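Local coordinates for alcohol dehydrogenase superfamily protein (Novosphingobium aromaticivorans, PDB 3GAZ) that probably acts as an NADP-dependent oxidoreductase of the medium-chain alcohol dehydrogenase superfamily, joining a GroES-like domain to a Rossmann-type nucleotide-binding domain, at residues 38-46 with 125-134; 215-226 with 235-246. All coordinates share one frame; numbering follows the deposited sequence.

Interaction 1 of 2, residues 38-46 with 125-134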
# COMPACT_ATOMS: atom_id res chain seq x y z
N GLN A 38 -21.16 -1.63 -4.67
CA GLN A 38 -21.88 -0.45 -4.22
C GLN A 38 -22.00 -0.75 -2.74
O GLN A 38 -22.74 -1.66 -2.34
CB GLN A 38 -23.26 -0.38 -4.87
CG GLN A 38 -24.08 0.81 -4.43
CD GLN A 38 -25.30 1.03 -5.30
OE1 GLN A 38 -26.10 0.11 -5.50
NE2 GLN A 38 -25.45 2.24 -5.82
N ILE A 39 -21.25 -0.01 -1.93
CA ILE A 39 -21.22 -0.22 -0.49
C ILE A 39 -22.45 0.30 0.24
O ILE A 39 -22.78 1.49 0.15
CB ILE A 39 -19.95 0.42 0.12
CG1 ILE A 39 -18.71 -0.19 -0.54
CG2 ILE A 39 -19.93 0.21 1.63
CD1 ILE A 39 -17.39 0.47 -0.12
N GLU A 40 -23.13 -0.58 0.96
CA GLU A 40 -24.32 -0.20 1.71
C GLU A 40 -24.01 -0.03 3.21
O GLU A 40 -24.64 0.78 3.89
CB GLU A 40 -25.43 -1.23 1.48
CG GLU A 40 -25.91 -1.23 0.02
CD GLU A 40 -26.99 -2.25 -0.28
OE1 GLU A 40 -27.97 -2.35 0.49
OE2 GLU A 40 -26.86 -2.96 -1.31
N ALA A 41 -23.03 -0.78 3.70
CA ALA A 41 -22.62 -0.70 5.10
C ALA A 41 -21.11 -0.89 5.20
O ALA A 41 -20.53 -1.76 4.54
CB ALA A 41 -23.34 -1.76 5.92
N SER A 42 -20.48 -0.05 6.03
CA SER A 42 -19.04 -0.09 6.25
C SER A 42 -18.78 -0.46 7.71
O SER A 42 -19.25 0.23 8.62
CB SER A 42 -18.44 1.29 5.92
OG SER A 42 -17.04 1.33 6.16
N GLY A 43 -18.05 -1.54 7.93
CA GLY A 43 -17.76 -1.98 9.29
C GLY A 43 -16.51 -1.32 9.84
O GLY A 43 -15.47 -1.33 9.19
N THR A 44 -16.61 -0.74 11.03
CA THR A 44 -15.47 -0.07 11.64
C THR A 44 -14.61 -1.01 12.47
O THR A 44 -15.03 -2.11 12.83
CB THR A 44 -15.91 1.08 12.58
OG1 THR A 44 -16.55 0.54 13.75
CG2 THR A 44 -16.89 2.02 11.87
N ASN A 45 -13.39 -0.58 12.75
CA ASN A 45 -12.47 -1.35 13.58
C ASN A 45 -11.53 -0.38 14.26
O ASN A 45 -11.17 0.66 13.70
CB ASN A 45 -11.66 -2.35 12.73
CG ASN A 45 -12.51 -3.51 12.22
OD1 ASN A 45 -12.85 -3.57 11.04
ND2 ASN A 45 -12.85 -4.44 13.11
N PRO A 46 -11.12 -0.68 15.50
CA PRO A 46 -10.21 0.19 16.25
C PRO A 46 -8.98 0.62 15.45
O PRO A 46 -8.55 1.77 15.55
CB PRO A 46 -9.84 -0.67 17.46
CG PRO A 46 -11.09 -1.46 17.69
CD PRO A 46 -11.46 -1.88 16.28
N MSE A 125 -27.35 -5.56 6.06
CA MSE A 125 -26.06 -5.08 5.57
C MSE A 125 -25.17 -4.63 6.73
O MSE A 125 -23.95 -4.85 6.71
CB MSE A 125 -26.27 -3.93 4.58
CG MSE A 125 -26.79 -4.38 3.20
SE MSE A 125 -25.53 -5.24 2.19
CE MSE A 125 -26.54 -5.81 0.80
N ARG A 126 -25.76 -4.02 7.75
CA ARG A 126 -25.00 -3.56 8.91
C ARG A 126 -24.37 -4.76 9.63
O ARG A 126 -23.18 -4.75 9.93
CB ARG A 126 -25.91 -2.80 9.88
CG ARG A 126 -26.02 -1.29 9.60
CD ARG A 126 -27.22 -0.67 10.32
NE ARG A 126 -27.30 -1.05 11.72
CZ ARG A 126 -26.47 -0.63 12.68
NH1 ARG A 126 -25.48 0.21 12.39
NH2 ARG A 126 -26.64 -1.05 13.93
N GLN A 127 -25.17 -5.79 9.89
CA GLN A 127 -24.69 -6.99 10.57
C GLN A 127 -23.54 -7.67 9.84
O GLN A 127 -22.55 -8.08 10.46
CB GLN A 127 -25.82 -8.01 10.73
CG GLN A 127 -26.85 -7.69 11.79
CD GLN A 127 -27.94 -8.74 11.83
OE1 GLN A 127 -28.63 -8.96 10.84
NE2 GLN A 127 -28.10 -9.39 12.98
N ALA A 128 -23.67 -7.81 8.52
CA ALA A 128 -22.64 -8.46 7.72
C ALA A 128 -21.36 -7.63 7.63
O ALA A 128 -20.27 -8.19 7.60
CB ALA A 128 -23.18 -8.74 6.33
N SER A 129 -21.50 -6.31 7.60
CA SER A 129 -20.35 -5.42 7.49
C SER A 129 -19.34 -5.47 8.65
O SER A 129 -18.17 -5.15 8.46
CB SER A 129 -20.81 -3.97 7.29
OG SER A 129 -21.32 -3.42 8.49
N VAL A 130 -19.79 -5.86 9.84
CA VAL A 130 -18.89 -5.90 10.99
C VAL A 130 -18.28 -7.27 11.25
O VAL A 130 -17.56 -7.47 12.23
CB VAL A 130 -19.61 -5.46 12.29
CG1 VAL A 130 -20.08 -4.03 12.16
CG2 VAL A 130 -20.78 -6.40 12.58
N LEU A 131 -18.53 -8.21 10.34
CA LEU A 131 -18.04 -9.58 10.50
C LEU A 131 -16.67 -9.96 9.91
O LEU A 131 -15.86 -10.60 10.57
CB LEU A 131 -19.11 -10.53 9.96
CG LEU A 131 -19.32 -11.93 10.55
CD1 LEU A 131 -19.45 -11.86 12.06
CD2 LEU A 131 -20.59 -12.52 9.93
N PRO A 132 -16.39 -9.56 8.65
CA PRO A 132 -15.12 -9.89 7.98
C PRO A 132 -13.81 -9.94 8.78
O PRO A 132 -13.31 -11.02 9.06
CB PRO A 132 -15.07 -8.89 6.83
CG PRO A 132 -16.52 -8.78 6.45
CD PRO A 132 -17.19 -8.64 7.82
N LEU A 133 -13.25 -8.79 9.14
CA LEU A 133 -11.98 -8.78 9.87
C LEU A 133 -11.93 -9.63 11.13
O LEU A 133 -11.05 -10.48 11.26
CB LEU A 133 -11.56 -7.35 10.23
CG LEU A 133 -10.28 -7.26 11.09
CD1 LEU A 133 -9.11 -7.92 10.35
CD2 LEU A 133 -9.97 -5.81 11.40
N VAL A 134 -12.86 -9.40 12.05
CA VAL A 134 -12.84 -10.16 13.29
C VAL A 134 -13.07 -11.65 13.08
O VAL A 134 -12.47 -12.46 13.78
CB VAL A 134 -13.85 -9.60 14.34
CG1 VAL A 134 -13.50 -8.16 14.67
CG2 VAL A 134 -15.28 -9.72 13.83

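Interaction 2 of 2, residues 215-226 with 235-246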
# COMPACT_ATOMS: atom_id res chain seq x y z
N GLN A 215 -6.05 -28.24 35.51
CA GLN A 215 -5.16 -28.64 34.42
C GLN A 215 -4.85 -27.50 33.46
O GLN A 215 -3.74 -27.41 32.92
CB GLN A 215 -5.79 -29.78 33.62
CG GLN A 215 -5.97 -31.09 34.37
CD GLN A 215 -4.67 -31.63 34.93
OE1 GLN A 215 -4.38 -31.46 36.11
NE2 GLN A 215 -3.88 -32.27 34.08
N GLY A 216 -5.83 -26.63 33.24
CA GLY A 216 -5.64 -25.55 32.30
C GLY A 216 -6.47 -25.88 31.07
O GLY A 216 -7.15 -26.91 31.04
N PHE A 217 -6.39 -25.04 30.04
CA PHE A 217 -7.16 -25.24 28.81
C PHE A 217 -6.29 -25.70 27.63
O PHE A 217 -5.15 -25.27 27.50
CB PHE A 217 -7.86 -23.92 28.44
CG PHE A 217 -8.70 -23.34 29.54
CD1 PHE A 217 -10.07 -23.61 29.62
CD2 PHE A 217 -8.13 -22.53 30.52
CE1 PHE A 217 -10.85 -23.09 30.65
CE2 PHE A 217 -8.90 -22.00 31.55
CZ PHE A 217 -10.26 -22.28 31.62
N ASP A 218 -6.85 -26.55 26.77
CA ASP A 218 -6.11 -27.03 25.60
C ASP A 218 -5.71 -25.88 24.68
O ASP A 218 -4.61 -25.86 24.12
CB ASP A 218 -6.96 -28.01 24.78
CG ASP A 218 -7.33 -29.26 25.54
OD1 ASP A 218 -6.44 -29.87 26.18
OD2 ASP A 218 -8.51 -29.65 25.49
N LEU A 219 -6.62 -24.91 24.53
CA LEU A 219 -6.38 -23.77 23.66
C LEU A 219 -6.80 -22.45 24.29
O LEU A 219 -7.90 -22.33 24.83
CB LEU A 219 -7.15 -23.98 22.35
CG LEU A 219 -7.10 -22.92 21.25
CD1 LEU A 219 -5.65 -22.67 20.81
CD2 LEU A 219 -7.94 -23.41 20.06
N VAL A 220 -5.92 -21.45 24.24
CA VAL A 220 -6.23 -20.13 24.78
C VAL A 220 -6.08 -19.06 23.70
O VAL A 220 -5.02 -18.95 23.08
CB VAL A 220 -5.30 -19.74 25.95
CG1 VAL A 220 -5.67 -18.34 26.46
CG2 VAL A 220 -5.42 -20.76 27.09
N TYR A 221 -7.13 -18.29 23.45
CA TYR A 221 -7.06 -17.24 22.44
C TYR A 221 -7.06 -15.87 23.10
O TYR A 221 -8.07 -15.43 23.64
CB TYR A 221 -8.22 -17.33 21.45
CG TYR A 221 -7.96 -16.57 20.15
CD1 TYR A 221 -7.42 -15.29 20.17
CD2 TYR A 221 -8.25 -17.14 18.92
CE1 TYR A 221 -7.17 -14.59 18.99
CE2 TYR A 221 -8.00 -16.45 17.73
CZ TYR A 221 -7.46 -15.18 17.77
OH TYR A 221 -7.20 -14.48 16.61
N ASP A 222 -5.92 -15.19 23.03
CA ASP A 222 -5.78 -13.86 23.59
C ASP A 222 -6.19 -12.83 22.55
O ASP A 222 -5.57 -12.72 21.50
CB ASP A 222 -4.32 -13.61 23.99
CG ASP A 222 -4.03 -12.15 24.26
OD1 ASP A 222 -4.86 -11.50 24.93
OD2 ASP A 222 -2.98 -11.65 23.80
N THR A 223 -7.25 -12.08 22.83
CA THR A 223 -7.70 -11.05 21.90
C THR A 223 -7.41 -9.67 22.46
O THR A 223 -7.76 -8.66 21.84
CB THR A 223 -9.22 -11.12 21.63
OG1 THR A 223 -9.92 -10.56 22.75
CG2 THR A 223 -9.67 -12.54 21.41
N LEU A 224 -6.77 -9.61 23.62
CA LEU A 224 -6.48 -8.34 24.26
C LEU A 224 -5.00 -7.94 24.25
O LEU A 224 -4.67 -6.76 24.15
CB LEU A 224 -7.02 -8.35 25.70
CG LEU A 224 -8.54 -8.47 25.80
CD1 LEU A 224 -8.97 -8.70 27.24
CD2 LEU A 224 -9.17 -7.19 25.24
N GLY A 225 -4.11 -8.93 24.36
CA GLY A 225 -2.69 -8.65 24.35
C GLY A 225 -2.14 -8.14 25.67
O GLY A 225 -2.81 -8.16 26.70
N GLY A 226 -0.89 -7.67 25.63
CA GLY A 226 -0.25 -7.16 26.83
C GLY A 226 -0.26 -8.16 27.97
O GLY A 226 0.12 -9.31 27.79
N ALA A 235 -2.85 -19.84 31.91
CA ALA A 235 -4.05 -20.67 31.83
C ALA A 235 -3.96 -21.89 30.91
O ALA A 235 -4.78 -22.81 31.01
CB ALA A 235 -5.24 -19.81 31.42
N VAL A 236 -2.98 -21.91 30.01
CA VAL A 236 -2.85 -23.01 29.06
C VAL A 236 -2.40 -24.33 29.71
O VAL A 236 -1.61 -24.33 30.65
CB VAL A 236 -1.87 -22.63 27.90
CG1 VAL A 236 -0.43 -22.58 28.41
CG2 VAL A 236 -2.02 -23.61 26.74
N LYS A 237 -2.93 -25.43 29.20
CA LYS A 237 -2.62 -26.77 29.69
C LYS A 237 -1.24 -27.19 29.18
O LYS A 237 -0.76 -26.64 28.21
CB LYS A 237 -3.69 -27.76 29.19
CG LYS A 237 -3.45 -29.22 29.56
CD LYS A 237 -4.53 -30.13 28.96
CE LYS A 237 -5.91 -29.81 29.52
NZ LYS A 237 -7.01 -30.61 28.88
N ARG A 238 -0.61 -28.15 29.86
CA ARG A 238 0.70 -28.64 29.43
C ARG A 238 0.55 -29.19 28.02
O ARG A 238 -0.40 -29.91 27.73
CB ARG A 238 1.19 -29.74 30.38
CG ARG A 238 2.44 -30.48 29.90
CD ARG A 238 2.96 -31.40 31.00
NE ARG A 238 3.22 -30.63 32.21
CZ ARG A 238 4.20 -29.73 32.31
NH1 ARG A 238 5.01 -29.51 31.29
NH2 ARG A 238 4.34 -29.03 33.43
N PHE A 239 1.50 -28.85 27.15
CA PHE A 239 1.48 -29.28 25.75
C PHE A 239 0.38 -28.52 25.00
O PHE A 239 0.14 -28.77 23.82
CB PHE A 239 1.21 -30.79 25.62
CG PHE A 239 2.17 -31.66 26.39
CD1 PHE A 239 3.54 -31.43 26.34
CD2 PHE A 239 1.70 -32.72 27.15
CE1 PHE A 239 4.43 -32.25 27.03
CE2 PHE A 239 2.57 -33.55 27.84
CZ PHE A 239 3.94 -33.31 27.78
N GLY A 240 -0.27 -27.58 25.69
CA GLY A 240 -1.33 -26.79 25.08
C GLY A 240 -0.87 -25.75 24.07
O GLY A 240 0.33 -25.62 23.81
N HIS A 241 -1.82 -25.00 23.52
CA HIS A 241 -1.51 -23.99 22.51
C HIS A 241 -2.16 -22.65 22.84
O HIS A 241 -3.33 -22.58 23.20
CB HIS A 241 -2.00 -24.47 21.14
CG HIS A 241 -1.41 -23.74 19.97
ND1 HIS A 241 -1.45 -24.24 18.69
CD2 HIS A 241 -0.76 -22.55 19.89
CE1 HIS A 241 -0.86 -23.39 17.86
NE2 HIS A 241 -0.43 -22.36 18.57
N VAL A 242 -1.38 -21.58 22.71
CA VAL A 242 -1.87 -20.23 22.96
C VAL A 242 -1.72 -19.41 21.68
O VAL A 242 -0.67 -19.44 21.04
CB VAL A 242 -1.07 -19.54 24.09
CG1 VAL A 242 -1.49 -18.08 24.22
CG2 VAL A 242 -1.30 -20.28 25.42
N VAL A 243 -2.77 -18.70 21.27
CA VAL A 243 -2.68 -17.87 20.08
C VAL A 243 -3.09 -16.45 20.45
O VAL A 243 -3.89 -16.24 21.37
CB VAL A 243 -3.58 -18.39 18.92
CG1 VAL A 243 -3.24 -19.84 18.61
CG2 VAL A 243 -5.05 -18.25 19.28
N SER A 244 -2.54 -15.47 19.74
CA SER A 244 -2.88 -14.07 20.01
C SER A 244 -2.88 -13.27 18.72
O SER A 244 -2.13 -13.56 17.79
CB SER A 244 -1.86 -13.45 20.98
OG SER A 244 -2.09 -12.06 21.12
N CYS A 245 -3.75 -12.26 18.67
CA CYS A 245 -3.83 -11.39 17.51
C CYS A 245 -3.34 -10.00 17.90
O CYS A 245 -3.55 -9.03 17.18
CB CYS A 245 -5.26 -11.35 16.96
SG CYS A 245 -6.54 -10.86 18.14
N LEU A 246 -2.69 -9.91 19.05
CA LEU A 246 -2.14 -8.66 19.56
C LEU A 246 -0.85 -8.93 20.33
O LEU A 246 -0.55 -8.25 21.31
CB LEU A 246 -3.13 -7.95 20.50
CG LEU A 246 -4.22 -7.08 19.87
CD1 LEU A 246 -5.16 -6.58 20.96
CD2 LEU A 246 -3.58 -5.91 19.13
O HOH W 1 -1.40 -28.90 32.68
O HOH W 2 -8.76 -28.77 29.79

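Interaction 1 of 2, residues 38-46 with 125-134
Ala41 and Gly43 bring strand 41-43 down onto helix 125-129 through backbone-sized contacts. The methyl CB of Ala41 rests 3.2 Å from Met125 O and also touches CB of Ser129 at 3.6 Å, so it sits over the first turn of the helix. Two residues on, the CA atoms of Gly43 and Val130 are 4.4 Å apart, and Gly43 CA makes a CH···O contact of 3.3 Å with Ser129 O, with 149° at the hydrogen. Beside Ala41, the aliphatic part of Glu40 crosses the selenomethionine Met125, whose chain bends at chi2 (-72°) and carries CE to 3.6 Å from Glu40 OE2. That carboxylate oxygen is hydrogen-bonded to Thr74 of strand 70-78. At the far end CD2 of Leu133 packs against the amide group of Asn45, 3.5 Å from its CG.

In the second shell, Ser129 OG donates to Arg126 O at 2.7 Å, which fixes the hydroxyl on its own helix, while CB faces the strand. Arg126 NH2 reaches Asp302 O, and Asp70 OD1 receives Leu133 N. Glu40 and Ala41 both face Ala72, a classic beta bulge where the chain turns its corner. With axes 7.0 Å apart at 28°, this is close helix-on-strand packing against the sheet of the GroES-like domain that, in medium-chain dehydrogenases, generally carries the catalytic site.

Interaction 2 of 2, residues 215-226 with 235-246
Tyr221 and Val243 are paired neighbours on adjacent strands, and the valine methyl CG2 lies over one face of the phenol ring, 3.6 Å from its centroid and 20° off the normal, a CH-pi contact displaced toward the rim. Cys245 meets the same ring differently: its SG lies at the edge, 3.9 Å from Tyr221 CE1. The hydroxyl is engaged by Thr137 O, in helix 132-145.

Leu219 and His241 share this face of the sheet, with Leu219 CD1 touching CB of the histidine, while Val220 and Val242 meet on the other, where Val220 CG2 also reaches back to Val236. Between these two faces runs a parallel ladder in which Val220 accepts from Val243 N and donates to His241 O, the strand axes 15° apart. Helix 227-235 joins the two strands in a beta-alpha-beta crossover, part of the six-stranded Rossmann-type sheet expected to bind the dinucleotide.

At the C-terminal ends of the strands Asp222 and Ser244 lie on the face of Val220. With CG anti to the backbone N (chi1 166°), the carboxylate takes Ser244 OG on OD2 at 2.9 Å, from above its plane. OD1 takes Gly225 N at 2.7 Å on the syn side, near the carboxylate plane, and Leu224 N from well above it, the latter bond making an Asx turn that fixes the loop after the strand.

At the opposite end Lys237 and Asp218 run side by side, pointing the same way; NZ forms a salt bridge of 2.9 Å with OD1, again from above the carboxylate plane, and a water links NZ to Gly216 O.

Overall arrangement
Interaction 1 belongs to the GroES-like part of the chain and interaction 2 to the Rossmann-type part; their centres lie 28 Å apart, yet their nearest atoms are about 6 Å apart without touching. The approach is through helix 132-145, which begins within 125-134 and is the helix that also meets Tyr221 from interaction 2. Thr223 touches the glycine-rich pattern Gly159, Gly161 and Gly164, probably the dinucleotide-binding turn, and Val134 lies near it without contact. A bound calcium ion is about 5 Å from the side chain of Asn45 and about 9 Å from that of Thr223, consistent with a position near the junction of the two parts.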